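Local coordinates for uncharacterized protein (Bacteroides ovatus, PDB 4IRT) that is of unknown function but carries a BNR repeat-like beta-propeller domain and is putatively a neuraminidase, an enzyme that releases sialic acid from glycans, at residues Val18-Phe23 with His381-His386; Trp195-Thr200 with Ile233-Ala238; Gln182-Glu187 with Ser255-Ala260. All coordinates share one frame; numbering follows the deposited sequence.

How the contacts relate
Contacts 1 and 3 each lie about 10 Å from the chain centre, on opposite sides of it. Contact 1 is buried throughout. Contact 3 runs from a buried strand pair to a more exposed end at E187 and A260. Contact 2 lies about 20 Å out, with K234 and L235 partly exposed. Contacts 2 and 3 share one blade: strands 178-185 and 191-198 are neighbours in its sheet, and W195 packs by Q182. Contact 3 joins this blade to the next, with waters bridging the backbones. Contact 2 stays within the blade and is aromatic and apolar. Contact 1 packs a loop on the closing blade, through one phenyl ring and a weak amide-amide bond.

Contact 1: Val18-Phe23 with His381-His386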
# COMPACT_ATOMS: atom_id res chain seq x y z
N VAL A 18 10.41 -0.49 8.92
CA VAL A 18 10.16 0.75 8.20
C VAL A 18 10.29 0.63 6.67
O VAL A 18 9.52 1.25 5.90
CB VAL A 18 10.97 1.94 8.79
CG1 VAL A 18 12.45 1.83 8.45
CG2 VAL A 18 10.38 3.27 8.31
N ASN A 19 11.22 -0.21 6.21
CA ASN A 19 11.40 -0.38 4.77
C ASN A 19 10.41 -1.33 4.15
O ASN A 19 10.32 -1.38 2.92
CB ASN A 19 12.80 -0.90 4.46
CG ASN A 19 13.88 0.16 4.52
OD1 ASN A 19 13.64 1.35 4.33
ND2 ASN A 19 15.09 -0.29 4.75
N THR A 20 9.66 -2.08 4.97
CA THR A 20 8.88 -3.23 4.50
C THR A 20 7.44 -3.24 5.09
O THR A 20 7.01 -4.22 5.70
CB THR A 20 9.60 -4.54 4.88
OG1 THR A 20 9.78 -4.60 6.32
CG2 THR A 20 10.96 -4.64 4.20
N THR A 21 6.70 -2.14 4.96
CA THR A 21 5.30 -2.15 5.36
C THR A 21 4.43 -2.26 4.11
O THR A 21 4.86 -1.95 2.98
CB THR A 21 4.87 -0.91 6.16
OG1 THR A 21 4.60 0.17 5.26
CG2 THR A 21 5.93 -0.53 7.22
N VAL A 22 3.21 -2.73 4.32
CA VAL A 22 2.26 -2.96 3.23
C VAL A 22 1.84 -1.63 2.60
O VAL A 22 1.40 -1.61 1.45
CB VAL A 22 1.03 -3.76 3.75
CG1 VAL A 22 0.12 -2.86 4.59
CG2 VAL A 22 0.26 -4.38 2.63
N PHE A 23 2.03 -0.52 3.32
CA PHE A 23 1.51 0.77 2.91
C PHE A 23 2.57 1.70 2.29
O PHE A 23 2.35 2.88 2.14
CB PHE A 23 0.73 1.46 4.04
CG PHE A 23 1.48 1.60 5.32
CD1 PHE A 23 2.31 2.67 5.55
CD2 PHE A 23 1.30 0.67 6.35
CE1 PHE A 23 3.01 2.79 6.73
CE2 PHE A 23 1.98 0.79 7.55
CZ PHE A 23 2.84 1.85 7.74
N HIS A 381 6.99 -7.88 -9.46
CA HIS A 381 8.26 -7.66 -8.78
C HIS A 381 7.93 -7.16 -7.39
O HIS A 381 7.11 -6.24 -7.23
CB HIS A 381 9.11 -6.64 -9.52
CG HIS A 381 9.71 -7.15 -10.79
ND1 HIS A 381 10.72 -6.48 -11.45
CD2 HIS A 381 9.46 -8.26 -11.54
CE1 HIS A 381 11.06 -7.14 -12.54
NE2 HIS A 381 10.30 -8.23 -12.63
N LEU A 382 8.53 -7.82 -6.42
CA LEU A 382 8.35 -7.51 -5.01
C LEU A 382 9.61 -6.93 -4.39
O LEU A 382 10.74 -7.40 -4.64
CB LEU A 382 7.96 -8.79 -4.25
CG LEU A 382 6.70 -9.53 -4.67
CD1 LEU A 382 6.58 -10.89 -4.00
CD2 LEU A 382 5.50 -8.68 -4.30
N PHE A 383 9.40 -5.95 -3.50
CA PHE A 383 10.42 -5.44 -2.59
C PHE A 383 10.56 -6.43 -1.44
O PHE A 383 9.63 -6.61 -0.64
CB PHE A 383 9.99 -4.05 -2.05
CG PHE A 383 11.05 -3.34 -1.21
CD1 PHE A 383 11.40 -3.79 0.07
CD2 PHE A 383 11.71 -2.21 -1.69
CE1 PHE A 383 12.38 -3.14 0.85
CE2 PHE A 383 12.66 -1.55 -0.92
CZ PHE A 383 13.02 -2.02 0.35
N VAL A 384 11.71 -7.07 -1.33
CA VAL A 384 11.92 -8.14 -0.35
C VAL A 384 13.17 -7.82 0.50
O VAL A 384 14.24 -7.61 -0.03
CB VAL A 384 12.08 -9.49 -1.06
CG1 VAL A 384 12.46 -10.59 -0.08
CG2 VAL A 384 10.76 -9.85 -1.74
N GLN A 385 13.00 -7.84 1.81
CA GLN A 385 14.08 -7.59 2.77
C GLN A 385 13.64 -8.17 4.11
O GLN A 385 12.52 -7.96 4.54
CB GLN A 385 14.30 -6.09 2.96
CG GLN A 385 15.47 -5.79 3.84
CD GLN A 385 15.53 -4.38 4.33
OE1 GLN A 385 14.57 -3.62 4.25
NE2 GLN A 385 16.69 -4.02 4.86
N HIS A 386 14.54 -8.91 4.74
CA HIS A 386 14.33 -9.36 6.12
C HIS A 386 14.40 -8.15 7.06
O HIS A 386 15.40 -7.43 7.05
CB HIS A 386 15.45 -10.32 6.49
CG HIS A 386 15.37 -10.80 7.90
ND1 HIS A 386 14.89 -12.05 8.23
CD2 HIS A 386 15.68 -10.20 9.07
CE1 HIS A 386 14.94 -12.20 9.55
NE2 HIS A 386 15.44 -11.09 10.08
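The F383 ring meets the 18-23 loop at one corner. N19 O lies 3.4 Å from F383 CE1, and the methyl T20 CG2 is 3.9 Å from the same F383 CE1. Both approach the ring obliquely. F383 CB points toward the loop, and CG is anti to the backbone N (chi1 -173°). I37 and Y39 of strand 34-40 and I403 of strand 401-407 also pack on F383.

The other flat groups that meet here are the amides of N19 and Q385. Their planes are nearly coplanar, 26° apart. N19 ND2 gives a weak hydrogen bond to Q385 OE1, 3.4 Å long with an angle of 146° at the hydrogen. N19 CB also packs against this oxygen, with CB to Q385 OE1 at 3.3 Å. The far ends of both amides are bonded elsewhere: N19 OD1 accepts from Y40 N, and Q385 NE2 donates to Q401 O.

Strand 381-385 belongs to a sheet that also holds strands 5-12 and 401-407. This blade thus combines both chain ends, the closure common in beta-propellers. The 18-23 segment lies in the loop leading from it to strand 28-31 of the next blade.

The side chains of T20 and Q385 cross at about a right angle. T20 CG2 is 3.7 Å from Q385 O and also touches Q385 CB. The hydroxyl T20 OG1 is hydrogen-bonded to T387 OG1.

Contact 2: Trp195-Thr200 with Ile233-Ala238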
# COMPACT_ATOMS: atom_id res chain seq x y z
N TRP A 195 -11.94 1.00 2.81
CA TRP A 195 -11.54 1.31 4.17
C TRP A 195 -12.28 0.50 5.19
O TRP A 195 -13.31 -0.08 4.87
CB TRP A 195 -11.71 2.81 4.47
CG TRP A 195 -13.09 3.33 4.55
CD1 TRP A 195 -13.82 3.55 5.72
CD2 TRP A 195 -13.91 3.81 3.48
NE1 TRP A 195 -15.04 4.11 5.41
CE2 TRP A 195 -15.13 4.28 4.05
CE3 TRP A 195 -13.78 3.84 2.08
CZ2 TRP A 195 -16.19 4.76 3.28
CZ3 TRP A 195 -14.84 4.35 1.29
CH2 TRP A 195 -16.02 4.80 1.90
N VAL A 196 -11.75 0.47 6.40
CA VAL A 196 -12.43 -0.06 7.57
C VAL A 196 -12.63 1.11 8.52
O VAL A 196 -11.88 2.11 8.49
CB VAL A 196 -11.62 -1.18 8.29
CG1 VAL A 196 -11.22 -2.26 7.27
CG2 VAL A 196 -10.40 -0.61 9.01
N TRP A 197 -13.67 1.00 9.33
CA TRP A 197 -13.86 1.94 10.39
C TRP A 197 -13.09 1.48 11.59
O TRP A 197 -12.94 0.28 11.82
CB TRP A 197 -15.32 2.03 10.76
CG TRP A 197 -16.21 2.56 9.67
CD1 TRP A 197 -17.22 1.88 9.05
CD2 TRP A 197 -16.21 3.88 9.10
NE1 TRP A 197 -17.85 2.70 8.13
CE2 TRP A 197 -17.25 3.93 8.15
CE3 TRP A 197 -15.45 5.04 9.32
CZ2 TRP A 197 -17.56 5.11 7.42
CZ3 TRP A 197 -15.75 6.19 8.60
CH2 TRP A 197 -16.79 6.21 7.66
N ARG A 198 -12.61 2.43 12.39
CA ARG A 198 -12.18 2.09 13.74
C ARG A 198 -12.95 2.96 14.71
O ARG A 198 -12.81 4.18 14.70
CB ARG A 198 -10.70 2.26 14.00
CG ARG A 198 -10.39 1.61 15.35
CD ARG A 198 -8.98 1.76 15.81
NE ARG A 198 -8.07 0.89 15.09
CZ ARG A 198 -6.78 0.81 15.36
NH1 ARG A 198 -6.29 1.50 16.38
NH2 ARG A 198 -5.98 0.04 14.64
N GLU A 199 -13.71 2.32 15.58
CA GLU A 199 -14.67 3.00 16.38
C GLU A 199 -14.04 3.85 17.50
O GLU A 199 -14.47 4.97 17.71
CB GLU A 199 -15.68 2.00 16.91
CG GLU A 199 -17.05 2.57 17.18
CD GLU A 199 -17.68 3.34 16.02
OE1 GLU A 199 -17.44 3.08 14.83
OE2 GLU A 199 -18.50 4.20 16.32
N THR A 200 -12.97 3.35 18.14
CA THR A 200 -12.27 4.11 19.17
C THR A 200 -10.78 3.76 19.19
O THR A 200 -10.25 3.25 18.21
CB THR A 200 -13.00 3.93 20.55
OG1 THR A 200 -12.45 4.81 21.55
CG2 THR A 200 -12.93 2.48 21.04
N ILE A 233 -18.46 10.90 2.85
CA ILE A 233 -18.99 9.57 3.07
C ILE A 233 -18.87 9.24 4.54
O ILE A 233 -17.76 9.26 5.09
CB ILE A 233 -18.26 8.50 2.23
CG1 ILE A 233 -18.21 8.93 0.75
CG2 ILE A 233 -18.99 7.16 2.37
CD1 ILE A 233 -17.37 8.02 -0.14
N LYS A 234 -20.01 8.91 5.15
CA LYS A 234 -20.13 8.61 6.57
C LYS A 234 -20.55 7.15 6.78
O LYS A 234 -20.90 6.45 5.84
CB LYS A 234 -21.27 9.44 7.18
CG LYS A 234 -21.21 10.95 6.99
CD LYS A 234 -22.43 11.62 7.63
CE LYS A 234 -23.72 11.37 6.84
NZ LYS A 234 -24.92 11.12 7.70
N LEU A 235 -20.55 6.74 8.05
CA LEU A 235 -21.09 5.44 8.44
C LEU A 235 -22.41 5.13 7.76
O LEU A 235 -22.62 4.03 7.22
CB LEU A 235 -21.30 5.41 9.97
CG LEU A 235 -21.62 4.01 10.49
CD1 LEU A 235 -20.35 3.26 10.86
CD2 LEU A 235 -22.54 4.09 11.69
N SER A 236 -23.32 6.11 7.75
CA SER A 236 -24.66 5.85 7.29
C SER A 236 -24.81 5.65 5.79
O SER A 236 -25.65 4.85 5.40
CB SER A 236 -25.61 6.97 7.74
OG SER A 236 -25.25 8.19 7.13
N ASN A 237 -24.04 6.34 4.95
CA ASN A 237 -24.24 6.28 3.49
C ASN A 237 -23.19 5.48 2.74
O ASN A 237 -23.32 5.27 1.52
CB ASN A 237 -24.41 7.70 2.88
CG ASN A 237 -23.19 8.59 3.07
OD1 ASN A 237 -22.46 8.45 4.04
ND2 ASN A 237 -22.96 9.50 2.14
N ALA A 238 -22.16 5.03 3.45
CA ALA A 238 -21.09 4.28 2.80
C ALA A 238 -21.64 3.00 2.17
O ALA A 238 -22.57 2.40 2.71
CB ALA A 238 -20.02 3.92 3.81
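W195 and W197 pack against I233, L235 and A238 in an apolar contact within one blade. The tryptophans come from strand 191-198. Their partners lie in the loop between strands 206-214 and 239-242 of the same sheet.

W195 meets the loop with the far end of its six-membered ring. I233 CG2 sits at the ring edge, near its plane, 3.8 Å from W195 CZ2. A238 CB comes in obliquely, 4.0 Å from the same W195 CZ2.

W197 is covered on both faces. L235 CD1 lies over one, 4.0 Å from the centroid of the five-membered ring of W197 and 22° off its normal, a CH-pi contact. On the opposite face is W195 NE1, 3.3 Å above the W197 plane and offset toward the rim. W197 CD2 in turn lies in the plane of the W195 ring, at its edge. W197 also reaches the loop backbone, with CZ2 3.5 Å from L235 N. W197 NE1 bonds to the hydroxyl of Y240, which L235 O also contacts by a hydrogen bond.

The loop is held in a turn by its own bonds. K234 N donates to N237 OD1 at 2.7 Å (161°), in the plane of that carbonyl. A238 N donates to K234 O at 3.1 Å. A bound ethanediol, probably from the crystallisation liquor, lies about 5 Å from the W197 side chain.

The arrangement is that of a four-stranded antiparallel propeller blade, with the loop between its third and fourth strands folded onto residues of the second.

Contact 3: Gln182-Glu187 with Ser255-Ala260; sequences QLYVDE and SMSADA
Q182 and Y184 of strand 182-185, and D186 just after it, pack on the backbone of S255 and on M256, S257 and A258. Strands 182-185 and 255-258 run nearly parallel, axes 5.6 Å apart at 24°. They are edge strands of two successive four-stranded blades. Such first strands of neighbouring blades characteristically lie side by side around the centre of a beta-propeller.

Y184 makes the aromatic contact. Its CG is anti to the backbone N (chi1 -172°), and the ring lies over strand 255-258 at S257. S257 CA sits over one face, 3.8 Å from the centroid of the Y184 ring, in a CH-pi contact. S257 OG is over the same ring, offset toward the rim. K375 makes a cation-pi contact with Y184.

The apolar and van der Waals contacts centre on M256 and A258. Both Y184 CD2 and D186 CB (3.7 Å) touch A258 CB. M256, present as selenomethionine, places SE 3.5 Å from Q182 O. M256 CG packs on Y184 CB. Q182 CB and CG lie against the S255 backbone, while Q182 OE1 accepts from T254 N.

The polar links run through water. Water 1 donates to L183 O at 2.8 Å and accepts from M256 N at 3.0 Å. Water 2 lies at the edge of the Y184 ring, in its plane, 2.6 Å from Y184 OH. It also hydrogen-bonds to E187 OE2 and A258 O, with more acceptors near than protons. E187 OE2 has a salt bridge to R378. Water 3 accepts from E187 N at 2.8 Å and hydrogen-bonds to D259 O, one of several rival acceptors.

The two blades therefore meet without direct hydrogen bonds between the segments. Side-chain packing joins them, and ordered waters satisfy backbone groups at the seam.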
# COMPACT_ATOMS: atom_id res chain seq x y z
N GLN A 182 -7.20 2.19 1.82
CA GLN A 182 -6.27 1.85 0.74
C GLN A 182 -6.92 2.16 -0.60
O GLN A 182 -8.16 2.20 -0.71
CB GLN A 182 -5.83 0.36 0.81
CG GLN A 182 -6.98 -0.66 0.90
CD GLN A 182 -7.47 -0.93 2.30
OE1 GLN A 182 -6.72 -0.81 3.28
NE2 GLN A 182 -8.75 -1.30 2.42
N LEU A 183 -6.09 2.44 -1.60
CA LEU A 183 -6.56 2.86 -2.91
C LEU A 183 -5.79 2.15 -3.99
O LEU A 183 -4.76 1.53 -3.73
CB LEU A 183 -6.39 4.38 -3.13
CG LEU A 183 -7.08 5.27 -2.13
CD1 LEU A 183 -6.18 5.59 -0.96
CD2 LEU A 183 -7.55 6.58 -2.70
N TYR A 184 -6.31 2.28 -5.19
CA TYR A 184 -5.67 1.77 -6.39
C TYR A 184 -6.24 2.51 -7.59
O TYR A 184 -7.45 2.77 -7.64
CB TYR A 184 -5.94 0.29 -6.53
CG TYR A 184 -5.19 -0.42 -7.63
CD1 TYR A 184 -3.87 -0.84 -7.41
CD2 TYR A 184 -5.79 -0.75 -8.85
CE1 TYR A 184 -3.16 -1.52 -8.39
CE2 TYR A 184 -5.08 -1.44 -9.84
CZ TYR A 184 -3.75 -1.84 -9.58
OH TYR A 184 -3.01 -2.53 -10.51
N VAL A 185 -5.38 2.86 -8.55
CA VAL A 185 -5.88 3.49 -9.77
C VAL A 185 -5.78 2.44 -10.85
O VAL A 185 -4.68 1.93 -11.13
CB VAL A 185 -5.07 4.74 -10.13
CG1 VAL A 185 -5.56 5.33 -11.45
CG2 VAL A 185 -5.17 5.75 -9.00
N ASP A 186 -6.92 2.08 -11.43
CA ASP A 186 -6.95 0.95 -12.35
C ASP A 186 -6.43 1.32 -13.73
O ASP A 186 -6.00 2.45 -13.98
CB ASP A 186 -8.31 0.24 -12.38
CG ASP A 186 -9.42 1.06 -13.02
OD1 ASP A 186 -9.14 2.01 -13.79
OD2 ASP A 186 -10.60 0.74 -12.77
N GLU A 187 -6.41 0.35 -14.62
CA GLU A 187 -5.84 0.56 -15.95
C GLU A 187 -6.68 1.48 -16.84
O GLU A 187 -6.24 1.86 -17.93
CB GLU A 187 -5.51 -0.79 -16.60
CG GLU A 187 -4.37 -1.44 -15.85
CD GLU A 187 -4.26 -2.95 -16.02
OE1 GLU A 187 -4.71 -3.47 -17.05
OE2 GLU A 187 -3.69 -3.62 -15.11
N SER A 255 -4.44 -3.41 1.45
CA SER A 255 -4.18 -3.03 0.07
C SER A 255 -5.33 -3.49 -0.79
O SER A 255 -6.19 -4.30 -0.37
CB SER A 255 -2.84 -3.62 -0.43
OG SER A 255 -2.98 -5.03 -0.70
N MSE A 256 -5.40 -2.93 -1.99
CA MSE A 256 -6.43 -3.31 -2.96
C MSE A 256 -5.92 -3.20 -4.38
O MSE A 256 -4.88 -2.59 -4.67
CB MSE A 256 -7.70 -2.47 -2.74
CG MSE A 256 -7.54 -1.05 -3.16
SE MSE A 256 -9.27 -0.11 -3.04
CE MSE A 256 -10.45 -1.31 -3.98
N SER A 257 -6.65 -3.82 -5.29
CA SER A 257 -6.31 -3.80 -6.69
C SER A 257 -7.60 -3.80 -7.52
O SER A 257 -8.71 -3.71 -6.98
CB SER A 257 -5.43 -4.99 -7.05
OG SER A 257 -4.66 -4.77 -8.23
N ALA A 258 -7.42 -3.89 -8.82
CA ALA A 258 -8.51 -4.00 -9.75
C ALA A 258 -8.04 -4.77 -10.98
O ALA A 258 -6.84 -4.81 -11.30
CB ALA A 258 -8.99 -2.62 -10.16
N ASP A 259 -8.99 -5.41 -11.67
CA ASP A 259 -8.66 -6.00 -12.94
C ASP A 259 -8.76 -4.95 -14.05
O ASP A 259 -9.12 -3.78 -13.82
CB ASP A 259 -9.52 -7.27 -13.21
CG ASP A 259 -11.02 -6.97 -13.27
OD1 ASP A 259 -11.39 -5.81 -13.59
OD2 ASP A 259 -11.81 -7.91 -13.01
N ALA A 260 -8.41 -5.36 -15.27
CA ALA A 260 -8.40 -4.47 -16.43
C ALA A 260 -9.78 -3.87 -16.71
O ALA A 260 -9.88 -2.73 -17.18
CB ALA A 260 -7.93 -5.23 -17.67
O HOH W 1 -3.59 -0.58 -2.35
O HOH W 2 -4.28 -3.56 -12.48
O HOH W 3 -6.71 -2.27 -13.59